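Local coordinates for acyl-CoA dehydrogenase (Geobacillus kaustophilus, PDB 2PG0), which oxidises acyl-CoA thioesters with the help of a bound FAD, introducing a double bond between the alpha and beta carbons of the acyl chain, at the interface of chains A and B. Numbering follows the deposited sequence. Chains: chain A/B, Acyl-CoA dehydrogenase.

The interface of chains A and B. Residues chain A 334, 366-367, 371-373; chain B 290, 342.
B:Gln342 and A:Glu373 show how one primary amide can join two subunits when its nitrogen and its oxygen both find partners. The amide nitrogen NE2 of B:Gln342 reaches the carboxylate oxygen OE1 of A:Glu373 at 2.8 Å, on the syn lone pair and exactly in the amide plane. The same NE2 gives a hydrogen bond to the backbone O of A:Ala366 at 3.1 Å, approaching from above that carbonyl's plane. With both acceptors close to the amide plane, the group is held against rotation. Its carbonyl OE1 packs against A:Ala366 CB and A:Ile367 CG1. The glutamine gets there with CG anti to its backbone N (chi1 -173°) and a bend at chi2. An alanine in its place would probably leave A:Glu373 OE1 and the A:Ala366 carbonyl without their amide donor and open a gap beside A:Ile367.

A:Glu373 OE2 is gripped in turn by B:Arg290 NH1 in a salt bridge of 2.8 Å, met on the anti side and 33° out of the carboxylate plane. This positive charge would be expected to favour an ionised glutamate. A bend at chi2 (74°) turns the A:Glu373 carboxylate towards both partners.

A step further out, water 1 lies 2.7 Å from B:Gln342 OE1. It links that oxygen to the side-chain amino nitrogen NZ of A:Lys334, at 3.0 Å.

A:Glu373 lies in the first turn of helix 372-382, separated from the 3-10 helix 362-366 by the short loop that carries A:Ile367 and A:Thr371, whereas B:Gln342 sits near the C-terminal end of helix 319-343 and B:Arg290 on helix 285-313. The acyl-CoA dehydrogenase C-terminal helices thus meet across a two-fold interface built here from FAD-binding positions, B:Gln342 and A:Glu373 among them, and the exchanged chains repeat the arrangement.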
ATOM      1  N   LYS A 334      -3.074  -9.023   9.631  1.00 12.07           N
ATOM      2  CA  LYS A 334      -1.775  -8.434   9.966  1.00 12.01           C
ATOM      3  C   LYS A 334      -1.825  -6.908   9.915  1.00 11.58           C
ATOM      4  O   LYS A 334      -1.286  -6.240  10.794  1.00 11.12           O
ATOM      5  CB  LYS A 334      -0.674  -8.993   9.054  1.00 12.27           C
ATOM      6  CG  LYS A 334      -0.212 -10.396   9.455  1.00 12.11           C
ATOM      7  CD  LYS A 334       0.539 -11.114   8.319  1.00 12.81           C
ATOM      8  CE  LYS A 334       1.844 -10.438   7.953  1.00 15.63           C
ATOM      9  NZ  LYS A 334       2.423 -11.057   6.701  1.00 15.12           N
ATOM     10  N   ALA A 366       0.227 -16.112   8.163  1.00 13.17           N
ATOM     11  CA  ALA A 366       0.660 -15.914   6.771  1.00 13.60           C
ATOM     12  C   ALA A 366       1.681 -16.972   6.336  1.00 14.13           C
ATOM     13  O   ALA A 366       2.033 -17.076   5.153  1.00 13.96           O
ATOM     14  CB  ALA A 366       1.243 -14.508   6.611  1.00 13.66           C
ATOM     15  N   ILE A 367       2.137 -17.765   7.299  1.00 14.59           N
ATOM     16  CA  ILE A 367       3.206 -18.736   7.083  1.00 15.68           C
ATOM     17  C   ILE A 367       2.683 -20.170   7.103  1.00 16.26           C
ATOM     18  O   ILE A 367       2.939 -20.931   6.166  1.00 16.65           O
ATOM     19  CB  ILE A 367       4.363 -18.531   8.099  1.00 15.51           C
ATOM     20  CG1 ILE A 367       5.032 -17.170   7.865  1.00 15.70           C
ATOM     21  CG2 ILE A 367       5.415 -19.647   7.987  1.00 15.92           C
ATOM     22  CD1 ILE A 367       5.936 -16.705   9.011  1.00 16.00           C
ATOM     23  N   THR A 371       2.535 -21.095   2.998  1.00 14.18           N
ATOM     24  CA  THR A 371       2.818 -19.661   3.007  1.00 13.18           C
ATOM     25  C   THR A 371       1.915 -18.931   2.019  1.00 12.55           C
ATOM     26  O   THR A 371       1.379 -19.532   1.083  1.00 12.44           O
ATOM     27  CB  THR A 371       4.268 -19.338   2.608  1.00 13.41           C
ATOM     28  OG1 THR A 371       4.478 -19.740   1.247  1.00 12.67           O
ATOM     29  CG2 THR A 371       5.259 -20.035   3.521  1.00 13.64           C
ATOM     30  N   ASN A 372       1.762 -17.628   2.221  1.00 11.86           N
ATOM     31  CA  ASN A 372       0.928 -16.825   1.325  1.00 11.51           C
ATOM     32  C   ASN A 372       1.512 -16.781  -0.094  1.00 11.47           C
ATOM     33  O   ASN A 372       0.772 -16.642  -1.077  1.00 11.29           O
ATOM     34  CB  ASN A 372       0.667 -15.438   1.933  1.00 11.39           C
ATOM     35  CG  ASN A 372      -0.316 -15.494   3.098  1.00 11.68           C
ATOM     36  OD1 ASN A 372      -0.853 -16.563   3.420  1.00 11.89           O
ATOM     37  ND2 ASN A 372      -0.584 -14.343   3.712  1.00 10.11           N
ATOM     38  N   GLU A 373       2.834 -16.957  -0.197  1.00 11.25           N
ATOM     39  CA  GLU A 373       3.499 -17.089  -1.501  1.00 11.88           C
ATOM     40  C   GLU A 373       3.038 -18.373  -2.188  1.00 11.79           C
ATOM     41  O   GLU A 373       2.808 -18.384  -3.403  1.00 11.64           O
ATOM     42  CB  GLU A 373       5.024 -17.086  -1.359  1.00 11.67           C
ATOM     43  CG  GLU A 373       5.626 -15.752  -0.901  1.00 14.15           C
ATOM     44  CD  GLU A 373       5.402 -15.429   0.579  1.00 18.27           C
ATOM     45  OE1 GLU A 373       5.260 -16.354   1.423  1.00 16.19           O
ATOM     46  OE2 GLU A 373       5.369 -14.218   0.897  1.00 20.82           O
TER
ATOM     47  N   ARG B 290      10.977  -8.094  -4.223  1.00  9.76           N
ATOM     48  CA  ARG B 290      10.754  -7.658  -2.836  1.00 10.21           C
ATOM     49  C   ARG B 290      12.042  -7.128  -2.208  1.00  9.95           C
ATOM     50  O   ARG B 290      12.046  -6.062  -1.582  1.00 10.63           O
ATOM     51  CB  ARG B 290      10.156  -8.789  -2.001  1.00 10.23           C
ATOM     52  CG  ARG B 290       8.714  -9.065  -2.400  1.00 11.61           C
ATOM     53  CD  ARG B 290       8.270 -10.417  -1.902  1.00 13.69           C
ATOM     54  NE  ARG B 290       7.994 -10.402  -0.470  1.00 14.93           N
ATOM     55  CZ  ARG B 290       7.449 -11.425   0.178  1.00 16.04           C
ATOM     56  NH1 ARG B 290       7.130 -12.534  -0.487  1.00 15.59           N
ATOM     57  NH2 ARG B 290       7.219 -11.339   1.480  1.00 17.94           N
ATOM     58  N   GLN B 342       8.264 -12.908   7.130  1.00 12.60           N
ATOM     59  CA  GLN B 342       7.638 -13.727   6.084  1.00 12.71           C
ATOM     60  C   GLN B 342       8.641 -14.530   5.255  1.00 12.60           C
ATOM     61  O   GLN B 342       8.439 -15.719   5.001  1.00 12.35           O
ATOM     62  CB  GLN B 342       6.771 -12.866   5.166  1.00 12.96           C
ATOM     63  CG  GLN B 342       5.939 -13.659   4.151  1.00 13.86           C
ATOM     64  CD  GLN B 342       4.914 -14.581   4.798  1.00 15.09           C
ATOM     65  OE1 GLN B 342       4.503 -14.373   5.942  1.00 14.61           O
ATOM     66  NE2 GLN B 342       4.505 -15.621   4.066  1.00 14.47           N
TER
HETATM   67  O   HOH W   1       4.085 -13.075   8.236  1.00 18.51           O